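Local coordinates for tartronate semialdehyde reductase (Salmonella typhimurium, PDB 1VPD), which probably catalyses the NAD(P)H-dependent reduction of tartronate semialdehyde to D-glycerate, the last step in converting galactarate to D-glycerate, at residues A192-T197 with K291-E296; A224-D229 with D281-A286; D244-L249 with A264-M269. One frame throughout, in Å; residues are numbered along the deposited sequence.

Contact 1: residues A192-T197 with K291-E296; sequences ALTLAT and KLAKVE
Methyl groups carry this contact: no hydrogen bond joins residues 192-197 to 291-296, and the meeting is made by two threonines a turn apart on one helix and by Ala293 and Val295 around the end of another. Both threonines place CG2 anti to the backbone N, which turns the methyl to the partner and leaves the hydroxyl to its own backbone. In the conformer of Thr194 described, one of two, its CG2 meets CB of Ala293 at 3.4 Å, closer than carbon atoms usually pack, and lies 3.8 Å from CG1 of Val295, so that this one methyl touches both residues. One turn further on, CG2 of Thr197 approaches CG2 of Val295 at 3.6 Å, the two side chains crossing obliquely. Val295 therefore divides its branches, CG1 going to Thr194 and CG2 to Thr197.

The contact is a helix end laid against the flank of the long helix 170-198. Helix 285-293 stops at Ala293, and Lys294 takes left-handed helical backbone angles (phi 59°) and turns the chain; Val295 then continues extended and folds back onto the threonines. The Ala293 carbonyl accepts a hydrogen bond from the side-chain NZ of Lys198, just beyond Thr197 on the long helix.

The threonine hydroxyls bond within their own helix. OG1 of Thr197 donates to O of Leu193 at 2.8 Å, from above the carbonyl plane, and that oxygen also takes the helical bond from N of Thr197. OG1 of Thr194 is likewise bonded one turn back, to the carbonyl of Ser190. Val297, from the following loop, also touches both threonines.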
ATOM      1  N   ALA A 192     -17.100  -1.577 -17.873  1.00 10.29           N
ATOM      2  CA  ALA A 192     -18.481  -2.025 -17.813  1.00 10.56           C
ATOM      3  C   ALA A 192     -19.484  -0.886 -17.557  1.00 10.66           C
ATOM      4  O   ALA A 192     -20.528  -0.818 -18.206  1.00 10.46           O
ATOM      5  CB  ALA A 192     -18.632  -3.097 -16.763  1.00 10.86           C
ATOM      6  N   LEU A 193     -19.183  -0.021 -16.600  1.00 11.77           N
ATOM      7  CA  LEU A 193     -20.082   1.107 -16.290  1.00 12.03           C
ATOM      8  C   LEU A 193     -20.138   2.101 -17.446  1.00 12.08           C
ATOM      9  O   LEU A 193     -21.204   2.618 -17.758  1.00 13.21           O
ATOM     10  CB  LEU A 193     -19.678   1.803 -14.973  1.00 12.17           C
ATOM     11  CG  LEU A 193     -19.865   0.985 -13.706  1.00 13.16           C
ATOM     12  CD1 LEU A 193     -19.467   1.832 -12.492  1.00 14.71           C
ATOM     13  CD2 LEU A 193     -21.288   0.477 -13.520  1.00 14.42           C
ATOM     14  N   THR A 194     -19.014   2.337 -18.117  1.00 12.12           N
ATOM     15  CA  THR A 194     -19.000   3.228 -19.273  1.00 11.96           C
ATOM     16  C   THR A 194     -19.798   2.627 -20.430  1.00 11.71           C
ATOM     17  O   THR A 194     -20.558   3.332 -21.088  1.00 11.57           O
ATOM     18  CB  THR A 194     -17.546   3.497 -19.712  0.59 11.96           C
ATOM     19  OG1 THR A 194     -16.841   4.163 -18.661  0.59 13.10           O
ATOM     20  CG2 THR A 194     -17.494   4.460 -20.884  0.59 11.45           C
ATOM     21  N   LEU A 195     -19.680   1.318 -20.654  1.00 11.16           N
ATOM     22  CA  LEU A 195     -20.510   0.634 -21.647  1.00 11.00           C
ATOM     23  C   LEU A 195     -22.005   0.845 -21.371  1.00 11.11           C
ATOM     24  O   LEU A 195     -22.745   1.256 -22.266  1.00 11.28           O
ATOM     25  CB  LEU A 195     -20.178  -0.868 -21.697  1.00 10.69           C
ATOM     26  CG  LEU A 195     -21.125  -1.719 -22.549  1.00 10.77           C
ATOM     27  CD1 LEU A 195     -21.075  -1.285 -24.011  1.00 11.55           C
ATOM     28  CD2 LEU A 195     -20.789  -3.212 -22.411  1.00 11.52           C
ATOM     29  N   ALA A 196     -22.440   0.581 -20.145  1.00 11.85           N
ATOM     30  CA  ALA A 196     -23.862   0.646 -19.813  1.00 12.30           C
ATOM     31  C   ALA A 196     -24.377   2.086 -19.949  1.00 12.96           C
ATOM     32  O   ALA A 196     -25.444   2.313 -20.496  1.00 12.87           O
ATOM     33  CB  ALA A 196     -24.104   0.142 -18.442  1.00 12.76           C
ATOM     34  N   THR A 197     -23.577   3.042 -19.499  1.00 13.20           N
ATOM     35  CA  THR A 197     -23.927   4.466 -19.593  1.00 14.05           C
ATOM     36  C   THR A 197     -24.057   4.889 -21.047  1.00 13.79           C
ATOM     37  O   THR A 197     -25.018   5.574 -21.420  1.00 14.20           O
ATOM     38  CB  THR A 197     -22.866   5.325 -18.909  1.00 14.26           C
ATOM     39  OG1 THR A 197     -22.709   4.912 -17.542  1.00 15.66           O
ATOM     40  CG2 THR A 197     -23.335   6.774 -18.829  1.00 16.88           C
ATOM     41  N   LYS A 291     -13.129   9.421 -21.318  1.00 13.07           N
ATOM     42  CA  LYS A 291     -12.568  10.264 -22.350  1.00 14.21           C
ATOM     43  C   LYS A 291     -12.589   9.569 -23.706  1.00 13.99           C
ATOM     44  O   LYS A 291     -12.878  10.188 -24.731  1.00 14.87           O
ATOM     45  CB  LYS A 291     -11.175  10.722 -21.941  1.00 15.29           C
ATOM     46  CG  LYS A 291     -11.275  11.811 -20.859  1.00 19.14           C
ATOM     47  CD  LYS A 291      -9.930  12.229 -20.250  1.00 22.95           C
ATOM     48  CE  LYS A 291     -10.160  13.307 -19.180  1.00 25.15           C
ATOM     49  NZ  LYS A 291      -8.906  13.784 -18.529  1.00 25.05           N
ATOM     50  N   LEU A 292     -12.328   8.262 -23.731  1.00 13.27           N
ATOM     51  CA  LEU A 292     -12.348   7.551 -25.008  1.00 12.63           C
ATOM     52  C   LEU A 292     -13.779   7.244 -25.513  1.00 12.29           C
ATOM     53  O   LEU A 292     -14.035   7.279 -26.716  1.00 12.77           O
ATOM     54  CB  LEU A 292     -11.527   6.250 -24.911  0.56 12.61           C
ATOM     55  CG  LEU A 292     -10.026   6.327 -25.219  0.56 12.63           C
ATOM     56  CD1 LEU A 292      -9.280   7.139 -24.198  0.56 12.02           C
ATOM     57  CD2 LEU A 292      -9.454   4.902 -25.277  0.56 13.32           C
ATOM     58  N   ALA A 293     -14.696   6.973 -24.603  1.00 12.17           N
ATOM     59  CA  ALA A 293     -16.095   6.664 -24.946  1.00 12.84           C
ATOM     60  C   ALA A 293     -16.967   7.917 -25.074  1.00 13.74           C
ATOM     61  O   ALA A 293     -18.105   7.831 -25.537  1.00 14.47           O
ATOM     62  CB  ALA A 293     -16.693   5.746 -23.920  1.00 12.55           C
ATOM     63  N   LYS A 294     -16.436   9.061 -24.666  1.00 14.91           N
ATOM     64  CA  LYS A 294     -17.185  10.334 -24.700  1.00 15.76           C
ATOM     65  C   LYS A 294     -18.476  10.309 -23.884  1.00 16.20           C
ATOM     66  O   LYS A 294     -19.541  10.767 -24.337  1.00 17.45           O
ATOM     67  CB  LYS A 294     -17.448  10.770 -26.142  1.00 16.27           C
ATOM     68  CG  LYS A 294     -16.207  10.972 -26.948  1.00 17.38           C
ATOM     69  CD  LYS A 294     -15.330  12.097 -26.435  1.00 19.39           C
ATOM     70  CE  LYS A 294     -14.311  12.503 -27.488  1.00 23.38           C
ATOM     71  NZ  LYS A 294     -13.527  13.716 -27.149  1.00 25.68           N
ATOM     72  N   VAL A 295     -18.386   9.780 -22.673  1.00 16.08           N
ATOM     73  CA  VAL A 295     -19.490   9.824 -21.716  1.00 17.19           C
ATOM     74  C   VAL A 295     -18.925   9.800 -20.299  1.00 17.27           C
ATOM     75  O   VAL A 295     -17.868   9.222 -20.060  1.00 18.48           O
ATOM     76  CB  VAL A 295     -20.493   8.661 -21.959  1.00 17.98           C
ATOM     77  CG1 VAL A 295     -19.888   7.334 -21.556  1.00 18.77           C
ATOM     78  CG2 VAL A 295     -21.796   8.902 -21.245  1.00 20.93           C
ATOM     79  N   GLU A 296     -19.621  10.413 -19.356  1.00 16.06           N
ATOM     80  CA  GLU A 296     -19.209  10.366 -17.971  1.00 16.58           C
ATOM     81  C   GLU A 296     -20.121   9.455 -17.163  1.00 16.03           C
ATOM     82  O   GLU A 296     -21.334   9.385 -17.394  1.00 15.53           O
ATOM     83  CB  GLU A 296     -19.170  11.795 -17.392  1.00 17.79           C
ATOM     84  CG  GLU A 296     -18.063  12.604 -18.033  1.00 19.95           C
ATOM     85  CD  GLU A 296     -17.860  13.980 -17.412  1.00 23.74           C
ATOM     86  OE1 GLU A 296     -18.767  14.460 -16.723  1.00 25.17           O
ATOM     87  OE2 GLU A 296     -16.771  14.555 -17.624  1.00 25.26           O
TER

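Contact 2: residues A224-D229 with D281-A286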
ATOM      1  N   ALA A 224     -17.018   2.614  -7.102  1.00 13.73           N
ATOM      2  CA  ALA A 224     -18.132   3.065  -7.952  1.00 14.17           C
ATOM      3  C   ALA A 224     -18.754   4.358  -7.417  1.00 14.93           C
ATOM      4  O   ALA A 224     -18.997   5.288  -8.191  1.00 14.30           O
ATOM      5  CB  ALA A 224     -19.200   1.980  -8.184  1.00 14.36           C
ATOM      6  N   PRO A 225     -19.005   4.434  -6.111  1.00 15.71           N
ATOM      7  CA  PRO A 225     -19.528   5.686  -5.540  1.00 16.27           C
ATOM      8  C   PRO A 225     -18.598   6.877  -5.776  1.00 16.19           C
ATOM      9  O   PRO A 225     -19.096   7.970  -6.100  1.00 16.58           O
ATOM     10  CB  PRO A 225     -19.695   5.345  -4.054  1.00 16.91           C
ATOM     11  CG  PRO A 225     -19.915   3.862  -4.066  1.00 16.83           C
ATOM     12  CD  PRO A 225     -18.908   3.380  -5.087  1.00 15.98           C
HETATM   13  N   MSE A 226     -17.283   6.679  -5.651  1.00 16.32           N
HETATM   14  CA  MSE A 226     -16.318   7.755  -5.871  1.00 16.64           C
HETATM   15  C   MSE A 226     -16.388   8.265  -7.300  1.00 15.87           C
HETATM   16  O   MSE A 226     -16.441   9.470  -7.540  1.00 15.93           O
HETATM   17  CB  MSE A 226     -14.895   7.295  -5.532  1.00 16.97           C
HETATM   18  CG  MSE A 226     -14.693   6.973  -4.064  1.00 19.34           C
HETATM   19 SE   MSE A 226     -12.857   6.493  -3.630  0.86 23.00          SE
HETATM   20  CE  MSE A 226     -11.937   8.162  -4.090  1.00 20.84           C
ATOM     21  N   VAL A 227     -16.368   7.347  -8.268  1.00 15.07           N
ATOM     22  CA  VAL A 227     -16.478   7.740  -9.665  1.00 14.89           C
ATOM     23  C   VAL A 227     -17.763   8.537  -9.903  1.00 14.82           C
ATOM     24  O   VAL A 227     -17.729   9.602 -10.507  1.00 14.48           O
ATOM     25  CB  VAL A 227     -16.449   6.512 -10.609  1.00 14.32           C
ATOM     26  CG1 VAL A 227     -16.710   6.938 -12.043  1.00 14.46           C
ATOM     27  CG2 VAL A 227     -15.121   5.785 -10.507  1.00 14.94           C
HETATM   28  N   MSE A 228     -18.891   8.020  -9.436  1.00 14.98           N
HETATM   29  CA  MSE A 228     -20.158   8.616  -9.784  1.00 15.56           C
HETATM   30  C   MSE A 228     -20.314   9.987  -9.109  1.00 16.30           C
HETATM   31  O   MSE A 228     -20.946  10.877  -9.679  1.00 17.12           O
HETATM   32  CB  MSE A 228     -21.312   7.668  -9.442  1.00 16.13           C
HETATM   33  CG  MSE A 228     -21.341   6.438 -10.339  1.00 17.66           C
HETATM   34 SE   MSE A 228     -22.921   5.403 -10.043  0.82 25.95          SE
HETATM   35  CE  MSE A 228     -22.476   4.679  -8.362  1.00 23.66           C
ATOM     36  N   ASP A 229     -19.699  10.146  -7.939  1.00 16.62           N
ATOM     37  CA  ASP A 229     -19.702  11.424  -7.202  1.00 17.71           C
ATOM     38  C   ASP A 229     -18.585  12.381  -7.622  1.00 17.48           C
ATOM     39  O   ASP A 229     -18.480  13.516  -7.094  1.00 17.63           O
ATOM     40  CB  ASP A 229     -19.622  11.168  -5.698  1.00 18.52           C
ATOM     41  CG  ASP A 229     -20.878  10.531  -5.146  1.00 20.64           C
ATOM     42  OD1 ASP A 229     -21.940  10.659  -5.770  1.00 23.97           O
ATOM     43  OD2 ASP A 229     -20.889   9.857  -4.116  1.00 24.78           O
ATOM     44  N   ASP A 281      -6.739   9.612  -7.148  1.00 13.13           N
ATOM     45  CA  ASP A 281      -7.030   8.246  -6.730  1.00 12.58           C
ATOM     46  C   ASP A 281      -7.138   7.344  -7.944  1.00 12.47           C
ATOM     47  O   ASP A 281      -7.550   7.781  -9.005  1.00 12.85           O
ATOM     48  CB  ASP A 281      -8.342   8.188  -5.966  1.00 13.08           C
ATOM     49  CG  ASP A 281      -8.645   6.800  -5.429  1.00 13.26           C
ATOM     50  OD1 ASP A 281      -7.941   6.350  -4.499  1.00 13.96           O
ATOM     51  OD2 ASP A 281      -9.574   6.099  -5.892  1.00 13.94           O
ATOM     52  N   HIS A 282      -6.790   6.070  -7.780  1.00 12.40           N
ATOM     53  CA  HIS A 282      -6.845   5.148  -8.913  1.00 12.30           C
ATOM     54  C   HIS A 282      -8.239   4.830  -9.487  1.00 12.72           C
ATOM     55  O   HIS A 282      -8.323   4.299 -10.596  1.00 13.63           O
ATOM     56  CB  HIS A 282      -6.010   3.872  -8.711  1.00 11.66           C
ATOM     57  CG  HIS A 282      -6.275   3.069  -7.470  1.00 10.88           C
ATOM     58  ND1 HIS A 282      -7.115   3.422  -6.430  1.00 14.02           N
ATOM     59  CD2 HIS A 282      -5.720   1.888  -7.111  1.00  7.65           C
ATOM     60  CE1 HIS A 282      -7.076   2.478  -5.495  1.00 10.76           C
ATOM     61  NE2 HIS A 282      -6.244   1.534  -5.894  1.00 13.85           N
ATOM     62  N   SER A 283      -9.293   5.249  -8.795  1.00 13.53           N
ATOM     63  CA  SER A 283     -10.639   5.308  -9.372  1.00 13.35           C
ATOM     64  C   SER A 283     -10.664   6.167 -10.645  1.00 13.21           C
ATOM     65  O   SER A 283     -11.548   5.998 -11.487  1.00 12.79           O
ATOM     66  CB  SER A 283     -11.663   5.815  -8.336  1.00 13.70           C
ATOM     67  OG  SER A 283     -11.298   7.091  -7.823  1.00 14.27           O
ATOM     68  N   ALA A 284      -9.692   7.069 -10.806  1.00 13.40           N
ATOM     69  CA  ALA A 284      -9.581   7.888 -12.017  1.00 13.26           C
ATOM     70  C   ALA A 284      -9.244   7.080 -13.279  1.00 12.79           C
ATOM     71  O   ALA A 284      -9.273   7.601 -14.388  1.00 12.29           O
ATOM     72  CB  ALA A 284      -8.589   9.029 -11.820  1.00 14.34           C
ATOM     73  N   LEU A 285      -8.971   5.788 -13.135  1.00 13.06           N
ATOM     74  CA  LEU A 285      -8.959   4.936 -14.317  1.00 13.21           C
ATOM     75  C   LEU A 285     -10.269   5.053 -15.066  1.00 12.33           C
ATOM     76  O   LEU A 285     -10.306   4.927 -16.285  1.00 12.72           O
ATOM     77  CB  LEU A 285      -8.746   3.474 -13.930  1.00 14.62           C
ATOM     78  CG  LEU A 285      -7.362   2.892 -13.979  1.00 16.97           C
ATOM     79  CD1 LEU A 285      -7.377   1.553 -13.264  1.00 17.67           C
ATOM     80  CD2 LEU A 285      -6.886   2.747 -15.421  1.00 17.96           C
ATOM     81  N   ALA A 286     -11.370   5.311 -14.359  1.00 12.03           N
ATOM     82  CA  ALA A 286     -12.658   5.542 -15.026  1.00 12.10           C
ATOM     83  C   ALA A 286     -12.603   6.688 -16.028  1.00 12.39           C
ATOM     84  O   ALA A 286     -13.235   6.611 -17.090  1.00 11.24           O
ATOM     85  CB  ALA A 286     -13.776   5.779 -14.005  1.00 13.28           C
TER
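The backbones come nearest where CA of Val227, on the last turns of helix 218-228, lies 6.3 Å from CA of Ser283, in a 3-10 turn leading into helix 285-293. Val227 has CG1 anti to its backbone N (chi1 174°), and the resulting fork straddles one methyl: CG1 and CG2 each lie 3.7 Å from CB of Ala286. CG2 also rests near the carbonyl oxygen of Ser283.

Met226, a selenomethionine, works on the other side of Ser283. Its chain is extended as far as SE and then bends (chi3 63°), bringing CE to 3.6 Å from OD2 of Asp281 and 3.9 Å from OG of Ser283. The methionine crosses the aspartate at about a right angle, a methyl laid against a carboxylate.

That carboxylate forms an Asx turn: with CG anti to the backbone N (chi1 -176°), OD2 of Asp281 accepts from N of Ser283 at 3.0 Å, approached from above the carboxylate plane. Ser283 closes the loop a second time, its OG donating at 2.8 Å to the anti lone pair of OD2. Two bonds from one residue thus grip a single oxygen and fix the turn before helix 285-293.

Further partners are Lys223, one turn before Val227, which forms a salt bridge with OD2, and the backbone N of Phe236, which binds OD1. The lysine would offset the buried charge and probably helps keep Asp281 ionised. The Asp281 side chain lies about 8 Å from that of Ile15, a residue of the predicted NAD(+)-binding segment.

Contact 3: residues D244-L249 with A264-M269; sequences DLANAL and AVMEMM
Two bends in the chain of Met266, a selenomethionine, bring its methyl to the facing helix: CG stands anti to the backbone N, the chain then turns at chi2 (64°) and again at chi3 (113°). CE arrives over the backbone of Ala246, 3.5 Å from its N and 3.7 Å from its CB, and lies close to its CA as well.

Leu245 reaches the other way. Its CG lies anti to the carbonyl carbon, and CD1 is 4.0 Å from N of Met266 and the same distance from SE of Met269, with CG1 of Val265 close by. Met269 is extended beyond CG and crosses the leucine at about a right angle. A turn along, CD1 of Leu249 rests 4.1 Å from CB of Met266, its side chain crossing that of Met266 obliquely. No hydrogen bond crosses between the segments; the side-chain contacts are apolar. Ala246 lies about 6 Å, side chain to side chain, from Lys243, a predicted NAD(+)-binding residue on the same helix.

Over 244-249 and 264-269 the axes run at 149° and approach to 10.4 Å; the segments lie on successive helices 238-255 and 260-274, a helical hairpin in the all-helical C-terminal half. Helix 170-198 passes beside both, touching Val265 through Leu184 and Ala187, Met269 through Ala183 and Asn247 through Leu176, while helix 285-293 meets Met268 and Met269 through Tyr288, Tyr289 and Leu285.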
ATOM      1  N   ASP A 244       3.725   0.107  -8.770  1.00 11.21           N
ATOM      2  CA  ASP A 244       3.392  -1.284  -8.454  1.00 11.04           C
ATOM      3  C   ASP A 244       3.257  -2.119  -9.732  1.00 11.13           C
ATOM      4  O   ASP A 244       3.740  -3.245  -9.777  1.00 11.41           O
ATOM      5  CB  ASP A 244       2.105  -1.406  -7.647  1.00 10.85           C
ATOM      6  CG  ASP A 244       2.248  -0.934  -6.217  1.00 11.55           C
ATOM      7  OD1 ASP A 244       3.388  -0.909  -5.666  1.00 12.62           O
ATOM      8  OD2 ASP A 244       1.239  -0.551  -5.593  1.00 11.36           O
ATOM      9  N   LEU A 245       2.583  -1.603 -10.758  1.00 10.84           N
ATOM     10  CA  LEU A 245       2.471  -2.366 -11.999  1.00 11.27           C
ATOM     11  C   LEU A 245       3.821  -2.534 -12.700  1.00 10.80           C
ATOM     12  O   LEU A 245       4.066  -3.584 -13.303  1.00 10.49           O
ATOM     13  CB  LEU A 245       1.427  -1.795 -12.967  1.00 10.82           C
ATOM     14  CG  LEU A 245      -0.014  -1.718 -12.460  1.00 10.56           C
ATOM     15  CD1 LEU A 245      -0.932  -1.477 -13.662  1.00 11.43           C
ATOM     16  CD2 LEU A 245      -0.446  -2.972 -11.674  1.00 10.18           C
ATOM     17  N   ALA A 246       4.680  -1.515 -12.645  1.00 10.85           N
ATOM     18  CA  ALA A 246       6.038  -1.645 -13.163  1.00 11.23           C
ATOM     19  C   ALA A 246       6.764  -2.792 -12.476  1.00 11.49           C
ATOM     20  O   ALA A 246       7.412  -3.602 -13.133  1.00 11.51           O
ATOM     21  CB  ALA A 246       6.810  -0.355 -12.998  1.00 11.97           C
ATOM     22  N   ASN A 247       6.642  -2.874 -11.153  1.00 11.15           N
ATOM     23  CA  ASN A 247       7.241  -3.974 -10.414  1.00 11.22           C
ATOM     24  C   ASN A 247       6.637  -5.330 -10.800  1.00 11.17           C
ATOM     25  O   ASN A 247       7.373  -6.313 -10.960  1.00 11.78           O
ATOM     26  CB  ASN A 247       7.131  -3.731  -8.907  1.00 11.21           C
ATOM     27  CG  ASN A 247       8.032  -2.595  -8.433  1.00 11.65           C
ATOM     28  OD1 ASN A 247       9.018  -2.215  -9.118  1.00 12.64           O
ATOM     29  ND2 ASN A 247       7.739  -2.064  -7.244  1.00 12.67           N
ATOM     30  N   ALA A 248       5.315  -5.369 -10.993  1.00 11.47           N
ATOM     31  CA  ALA A 248       4.650  -6.614 -11.382  1.00 10.56           C
ATOM     32  C   ALA A 248       5.131  -7.089 -12.745  1.00 10.46           C
ATOM     33  O   ALA A 248       5.434  -8.270 -12.944  1.00 10.03           O
ATOM     34  CB  ALA A 248       3.152  -6.457 -11.359  1.00 10.63           C
ATOM     35  N   LEU A 249       5.229  -6.158 -13.683  1.00 10.06           N
ATOM     36  CA  LEU A 249       5.690  -6.480 -15.031  1.00 10.34           C
ATOM     37  C   LEU A 249       7.147  -6.910 -15.025  1.00 11.01           C
ATOM     38  O   LEU A 249       7.509  -7.874 -15.702  1.00 11.70           O
ATOM     39  CB  LEU A 249       5.469  -5.281 -15.956  1.00 11.10           C
ATOM     40  CG  LEU A 249       3.997  -5.085 -16.331  1.00 11.17           C
ATOM     41  CD1 LEU A 249       3.753  -3.647 -16.759  1.00 11.09           C
ATOM     42  CD2 LEU A 249       3.549  -6.011 -17.422  1.00 11.85           C
ATOM     43  N   ALA A 264      -1.718  -3.930 -20.508  1.00 10.46           N
ATOM     44  CA  ALA A 264      -2.687  -2.994 -21.093  1.00 10.54           C
ATOM     45  C   ALA A 264      -3.074  -1.891 -20.125  1.00 10.37           C
ATOM     46  O   ALA A 264      -3.081  -0.706 -20.506  1.00 10.22           O
ATOM     47  CB  ALA A 264      -3.929  -3.716 -21.585  1.00 11.16           C
ATOM     48  N   VAL A 265      -3.390  -2.242 -18.886  1.00 10.29           N
ATOM     49  CA  VAL A 265      -3.805  -1.211 -17.919  1.00 10.83           C
ATOM     50  C   VAL A 265      -2.647  -0.263 -17.572  1.00 10.73           C
ATOM     51  O   VAL A 265      -2.863   0.934 -17.374  1.00 10.53           O
ATOM     52  CB  VAL A 265      -4.476  -1.837 -16.695  1.00 10.62           C
ATOM     53  CG1 VAL A 265      -4.729  -0.800 -15.621  1.00 11.94           C
ATOM     54  CG2 VAL A 265      -5.765  -2.501 -17.128  1.00 11.18           C
HETATM   55  N   MSE A 266      -1.423  -0.768 -17.590  1.00 10.47           N
HETATM   56  CA  MSE A 266      -0.249   0.087 -17.454  1.00 10.39           C
HETATM   57  C   MSE A 266      -0.221   1.198 -18.501  1.00 10.15           C
HETATM   58  O   MSE A 266       0.026   2.360 -18.145  1.00 10.21           O
HETATM   59  CB  MSE A 266       1.054  -0.708 -17.493  1.00 10.25           C
HETATM   60  CG  MSE A 266       2.304   0.131 -17.665  1.00 11.40           C
HETATM   61 SE   MSE A 266       2.586   1.352 -16.140  0.86 15.86          SE
HETATM   62  CE  MSE A 266       4.204   0.533 -15.446  1.00 16.47           C
ATOM     63  N   GLU A 267      -0.513   0.874 -19.757  1.00 10.13           N
ATOM     64  CA  GLU A 267      -0.515   1.891 -20.800  1.00 10.49           C
ATOM     65  C   GLU A 267      -1.649   2.886 -20.576  1.00 10.67           C
ATOM     66  O   GLU A 267      -1.478   4.076 -20.869  1.00 11.04           O
ATOM     67  CB  GLU A 267      -0.571   1.268 -22.194  1.00 11.09           C
ATOM     68  CG  GLU A 267       0.659   0.389 -22.515  1.00 11.44           C
ATOM     69  CD  GLU A 267       1.986   1.079 -22.265  1.00 12.38           C
ATOM     70  OE1 GLU A 267       2.171   2.202 -22.802  1.00 10.70           O
ATOM     71  OE2 GLU A 267       2.845   0.492 -21.540  1.00 12.30           O
HETATM   72  N   MSE A 268      -2.788   2.421 -20.075  1.00 10.62           N
HETATM   73  CA  MSE A 268      -3.879   3.326 -19.699  1.00 10.35           C
HETATM   74  C   MSE A 268      -3.422   4.308 -18.611  1.00 10.71           C
HETATM   75  O   MSE A 268      -3.722   5.528 -18.682  1.00 11.33           O
HETATM   76  CB  MSE A 268      -5.111   2.561 -19.186  1.00 11.29           C
HETATM   77  CG  MSE A 268      -5.691   1.583 -20.189  1.00 11.47           C
HETATM   78 SE   MSE A 268      -7.248   0.713 -19.425  0.85 15.85          SE
HETATM   79  CE  MSE A 268      -7.356  -0.690 -20.776  1.00 14.77           C
HETATM   80  N   MSE A 269      -2.728   3.790 -17.604  1.00 10.28           N
HETATM   81  CA  MSE A 269      -2.205   4.634 -16.542  1.00 10.46           C
HETATM   82  C   MSE A 269      -1.146   5.615 -17.052  1.00 11.10           C
HETATM   83  O   MSE A 269      -1.108   6.769 -16.587  1.00 11.71           O
HETATM   84  CB  MSE A 269      -1.677   3.786 -15.382  1.00 11.24           C
HETATM   85  CG  MSE A 269      -2.760   3.040 -14.626  1.00 11.49           C
HETATM   86 SE   MSE A 269      -2.010   2.330 -12.999  0.87 18.61          SE
HETATM   87  CE  MSE A 269      -3.640   1.446 -12.360  1.00 14.02           C
TER

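In the fold
All three contacts belong to the helical C-terminal half, which follows the Rossmann-type NAD-binding domain, and they enclose one another along the chain: contact 3 falls between the segments of contact 2, and contact 2 between those of contact 1. Centres lie about 13 Å apart for contacts 1 and 2, about 18 Å for 2 and 3, and about 22 Å for 1 and 3. Helix 285-293 packs by its end on helix 170-198 at contact 1 and by its start on helix 218-228 at contact 2, and reaches helix 260-274 through Leu285, whose CD1 lies 3.8 Å from CE of Met269. Contacts 2 and 3 lie nearer the predicted cofactor and active sites.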